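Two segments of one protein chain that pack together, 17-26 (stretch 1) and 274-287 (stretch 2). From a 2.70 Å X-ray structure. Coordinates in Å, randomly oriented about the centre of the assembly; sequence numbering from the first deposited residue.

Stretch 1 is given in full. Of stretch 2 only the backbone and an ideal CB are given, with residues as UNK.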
# COMPACT_ATOMS: atom_id res chain seq x y z
N SER A 17 -1.04 -0.01 25.87
CA SER A 17 -1.49 -0.62 24.65
C SER A 17 -2.97 -0.31 24.39
O SER A 17 -3.40 -0.19 23.24
CB SER A 17 -1.27 -2.12 24.72
OG SER A 17 -2.32 -2.74 25.46
N LEU A 18 -3.75 -0.14 25.46
CA LEU A 18 -5.15 0.23 25.30
C LEU A 18 -5.35 1.71 25.02
O LEU A 18 -6.28 2.09 24.33
CB LEU A 18 -5.93 -0.16 26.55
CG LEU A 18 -6.24 -1.63 26.70
CD1 LEU A 18 -6.81 -1.89 28.07
CD2 LEU A 18 -7.21 -2.05 25.60
N LEU A 19 -4.48 2.56 25.56
CA LEU A 19 -4.52 3.96 25.17
C LEU A 19 -4.16 4.12 23.68
O LEU A 19 -4.74 4.93 22.99
CB LEU A 19 -3.62 4.82 26.06
CG LEU A 19 -4.07 5.01 27.52
CD1 LEU A 19 -2.95 5.60 28.36
CD2 LEU A 19 -5.28 5.90 27.65
N GLN A 20 -3.22 3.33 23.18
CA GLN A 20 -2.87 3.39 21.76
C GLN A 20 -4.02 2.88 20.93
O GLN A 20 -4.28 3.36 19.84
CB GLN A 20 -1.66 2.52 21.47
CG GLN A 20 -0.37 3.02 22.10
CD GLN A 20 0.59 1.89 22.38
OE1 GLN A 20 0.46 0.79 21.83
NE2 GLN A 20 1.57 2.14 23.23
N LEU A 21 -4.72 1.89 21.46
CA LEU A 21 -5.94 1.41 20.83
C LEU A 21 -6.93 2.53 20.69
O LEU A 21 -7.47 2.75 19.63
CB LEU A 21 -6.54 0.26 21.63
CG LEU A 21 -7.64 -0.52 20.92
CD1 LEU A 21 -7.13 -0.97 19.57
CD2 LEU A 21 -8.09 -1.70 21.75
N ARG A 22 -7.16 3.26 21.77
CA ARG A 22 -8.04 4.44 21.75
C ARG A 22 -7.63 5.44 20.69
O ARG A 22 -8.47 6.00 20.03
CB ARG A 22 -8.05 5.12 23.11
CG ARG A 22 -9.45 5.52 23.55
CD ARG A 22 -9.52 5.80 25.03
NE ARG A 22 -8.64 6.89 25.43
CZ ARG A 22 -8.57 7.40 26.64
NH1 ARG A 22 -9.35 6.95 27.62
NH2 ARG A 22 -7.73 8.38 26.88
N GLY A 23 -6.33 5.64 20.53
CA GLY A 23 -5.81 6.55 19.53
C GLY A 23 -6.08 6.03 18.14
O GLY A 23 -6.32 6.80 17.22
N MSE A 24 -6.05 4.72 17.98
CA MSE A 24 -6.23 4.12 16.68
C MSE A 24 -7.67 4.28 16.34
O MSE A 24 -7.99 4.51 15.17
CB MSE A 24 -5.79 2.66 16.68
CG MSE A 24 -4.28 2.55 16.66
SE MSE A 24 -3.81 0.65 16.40
CE MSE A 24 -2.91 0.21 18.08
N LEU A 25 -8.55 4.19 17.34
CA LEU A 25 -10.00 4.36 17.11
C LEU A 25 -10.40 5.75 16.69
O LEU A 25 -11.26 5.93 15.83
CB LEU A 25 -10.78 4.03 18.36
CG LEU A 25 -10.87 2.53 18.62
CD1 LEU A 25 -11.12 2.23 20.09
CD2 LEU A 25 -11.96 1.91 17.75
N GLU A 26 -9.80 6.75 17.31
CA GLU A 26 -10.02 8.14 16.91
C GLU A 26 -9.71 8.38 15.42
O GLU A 26 -10.36 9.20 14.79
CB GLU A 26 -9.16 9.09 17.75
CG GLU A 26 -9.55 9.20 19.21
CD GLU A 26 -8.71 10.23 19.96
OE1 GLU A 26 -7.51 10.39 19.66
OE2 GLU A 26 -9.28 10.88 20.88
N UNK A 274 -12.39 -8.25 27.88
CA UNK A 274 -13.02 -8.41 26.57
C UNK A 274 -12.41 -7.54 25.48
O UNK A 274 -13.01 -7.32 24.46
CB UNK A 274 -14.51 -8.10 26.68
N UNK A 275 -11.19 -7.08 25.70
CA UNK A 275 -10.51 -6.14 24.81
C UNK A 275 -9.60 -6.85 23.84
O UNK A 275 -9.16 -6.27 22.84
CB UNK A 275 -9.71 -5.12 25.62
N UNK A 276 -9.29 -8.11 24.12
CA UNK A 276 -8.60 -8.94 23.15
C UNK A 276 -9.30 -8.83 21.80
O UNK A 276 -8.67 -8.60 20.79
CB UNK A 276 -8.55 -10.40 23.62
N UNK A 277 -10.61 -8.98 21.81
CA UNK A 277 -11.41 -9.05 20.63
C UNK A 277 -11.47 -7.67 19.95
O UNK A 277 -11.27 -7.56 18.72
CB UNK A 277 -12.81 -9.56 20.97
N UNK A 278 -11.71 -6.63 20.74
CA UNK A 278 -11.76 -5.25 20.23
C UNK A 278 -10.46 -4.90 19.52
O UNK A 278 -10.46 -4.34 18.45
CB UNK A 278 -12.02 -4.26 21.37
N UNK A 279 -9.35 -5.26 20.14
CA UNK A 279 -8.03 -4.91 19.67
C UNK A 279 -7.67 -5.69 18.41
O UNK A 279 -7.04 -5.15 17.50
CB UNK A 279 -6.99 -5.16 20.77
N UNK A 280 -8.08 -6.96 18.33
CA UNK A 280 -7.76 -7.76 17.15
C UNK A 280 -8.49 -7.18 15.97
O UNK A 280 -7.94 -7.12 14.89
CB UNK A 280 -8.13 -9.23 17.35
N UNK A 281 -9.72 -6.75 16.17
CA UNK A 281 -10.49 -6.16 15.08
C UNK A 281 -9.91 -4.82 14.63
O UNK A 281 -9.81 -4.57 13.44
CB UNK A 281 -11.95 -5.98 15.51
N UNK A 282 -9.53 -3.97 15.56
CA UNK A 282 -9.00 -2.67 15.20
C UNK A 282 -7.69 -2.78 14.49
O UNK A 282 -7.49 -2.14 13.49
CB UNK A 282 -8.84 -1.79 16.44
N UNK A 283 -6.78 -3.59 14.99
CA UNK A 283 -5.50 -3.78 14.33
C UNK A 283 -5.71 -4.41 12.97
O UNK A 283 -5.01 -4.09 12.03
CB UNK A 283 -4.57 -4.64 15.18
N UNK A 284 -6.70 -5.28 12.84
CA UNK A 284 -7.03 -5.81 11.51
C UNK A 284 -7.48 -4.74 10.51
O UNK A 284 -7.15 -4.81 9.37
CB UNK A 284 -8.13 -6.86 11.64
N UNK A 285 -8.25 -3.77 10.94
CA UNK A 285 -8.83 -2.81 10.03
C UNK A 285 -7.76 -1.83 9.64
O UNK A 285 -7.83 -1.25 8.58
CB UNK A 285 -10.03 -2.10 10.65
N UNK A 286 -6.75 -1.66 10.48
CA UNK A 286 -5.73 -0.66 10.26
C UNK A 286 -4.70 -1.21 9.31
O UNK A 286 -4.20 -0.51 8.46
CB UNK A 286 -5.08 -0.23 11.58
N UNK A 287 -4.36 -2.47 9.53
CA UNK A 287 -3.43 -3.21 8.73
C UNK A 287 -3.96 -3.27 7.33
O UNK A 287 -3.25 -2.99 6.38
CB UNK A 287 -3.19 -4.61 9.30

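Stretch 1 is a helix that offers a mostly apolar face: Leu18, Leu21, Met24 and Leu25. Stretch 2 is largely helical; the two helices cross at 47°, with their axes 10.4 Å apart at closest approach.

Position 274 has phi 78° and psi 20°, and nothing of stretch 1 lies near its ideal CB. Positive phi by itself favours glycine. The residue is Gly274, which ends a preceding helix in a Schellman motif.

At position 275 CA-to-CB points toward stretch 1, and the ideal CB is 4.0 Å from Leu18 CD2. An apolar side chain would suit, a flexible unbranched one among them, since its end can turn aside. It is Met275, as selenomethionine. Its CB meets Leu18 CD2 at 4.0 Å, while the end of the side chain leads away.

Positions 276 and 277 find nothing of stretch 1 within reach, so the contact sets no demand. They are Asp276 and Val277.

Position 278 points toward stretch 1, with its ideal CB 4.7 Å from Leu21 CD2. A small or medium apolar residue would fit. Val278 has chi1 t, and its CG1 lies 4.0 Å from Leu21 CD2.

Position 279 points sideways, but its backbone is close: its CA is 6.8 Å from Leu21 CA. The ideal CB is 3.8 Å from Leu21 CD2. Alanine, or a longer chain with an aliphatic base, would suit. Lys279 packs its CB against Leu21 CD2 at 3.8 Å.

Positions 280 and 281 make no contact, and 280 points away. Polar or apolar residues would both be compatible. They are Asp280 and Ile281.

Position 282 points toward stretch 1. Its ideal CB is 3.7 Å from Leu21 CD1, with Leu25 CD2 and Met24 CB further out. A compact apolar residue is the natural choice. Val282, chi1 t, spreads its branches: CG1 touches Leu21 CD1 at 3.5 Å and Met24 CB at 4.0 Å, and CG2 reaches Leu25 CD2 at 3.7 Å.

Position 283 points sideways, 5.5 Å from Met24 SE at the ideal CB. A medium or long apolar chain could close the gap. Ile283 does so loosely, CG1 to Met24 SE being 4.5 Å.

Positions 284 and 285 are out of reach and unconstrained here: Gln284 and Arg285.

Position 286 points toward stretch 1, its ideal CB 5.1 Å from Met24 SE. Valine, isoleucine or leucine would suit. Val286 brings CG2 to 4.4 Å from Met24 SE.

Position 287 is out of reach of stretch 1, so polar or apolar residues would both do. Thr287 donates from OG1 to Ile283 O at 3.0 Å.

Stretch 2 274-287: GMDVVKDIVIQRVT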
# COMPACT_ATOMS: atom_id res chain seq x y z
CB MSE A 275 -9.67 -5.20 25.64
CG MSE A 275 -10.51 -4.19 26.38
SE MSE A 275 -11.40 -2.93 25.15
CE MSE A 275 -13.25 -3.55 25.44
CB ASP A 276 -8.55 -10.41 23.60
CG ASP A 276 -9.92 -10.95 24.03
OD1 ASP A 276 -10.80 -10.14 24.43
OD2 ASP A 276 -10.12 -12.19 23.99
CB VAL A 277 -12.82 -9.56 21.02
CG1 VAL A 277 -13.82 -9.41 19.90
CG2 VAL A 277 -12.74 -11.00 21.44
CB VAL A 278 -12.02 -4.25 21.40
CG1 VAL A 278 -11.83 -2.80 20.97
CG2 VAL A 278 -13.41 -4.45 21.99
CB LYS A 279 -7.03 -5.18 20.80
CG LYS A 279 -5.56 -4.99 20.46
CD LYS A 279 -4.65 -5.26 21.66
CE LYS A 279 -3.48 -6.16 21.27
NZ LYS A 279 -2.31 -6.01 22.18
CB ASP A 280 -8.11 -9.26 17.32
CG ASP A 280 -7.14 -10.04 18.26
OD1 ASP A 280 -6.00 -9.56 18.56
OD2 ASP A 280 -7.53 -11.14 18.72
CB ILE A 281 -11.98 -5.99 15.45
CG1 ILE A 281 -12.68 -7.35 15.48
CG2 ILE A 281 -12.71 -5.12 14.45
CD1 ILE A 281 -13.98 -7.34 16.28
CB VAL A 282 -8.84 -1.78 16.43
CG1 VAL A 282 -7.94 -0.62 16.14
CG2 VAL A 282 -10.19 -1.24 16.84
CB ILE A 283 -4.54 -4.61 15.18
CG1 ILE A 283 -4.17 -3.82 16.44
CG2 ILE A 283 -3.27 -4.93 14.43
CD1 ILE A 283 -3.22 -4.56 17.35
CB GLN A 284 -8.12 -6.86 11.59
CG GLN A 284 -7.65 -8.29 11.83
CD GLN A 284 -8.82 -9.27 11.78
OE1 GLN A 284 -9.68 -9.21 10.87
NE2 GLN A 284 -8.87 -10.19 12.77
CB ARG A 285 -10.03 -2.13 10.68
CG ARG A 285 -10.82 -1.17 9.81
CD ARG A 285 -11.53 -1.81 8.62
NE ARG A 285 -12.13 -0.79 7.76
CZ ARG A 285 -13.40 -0.38 7.80
NH1 ARG A 285 -14.27 -0.90 8.66
NH2 ARG A 285 -13.84 0.56 6.96
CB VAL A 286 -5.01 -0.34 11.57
CG1 VAL A 286 -3.86 0.63 11.32
CG2 VAL A 286 -5.96 0.23 12.60
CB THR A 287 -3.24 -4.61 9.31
OG1 THR A 287 -2.46 -4.50 10.51
CG2 THR A 287 -2.53 -5.54 8.31
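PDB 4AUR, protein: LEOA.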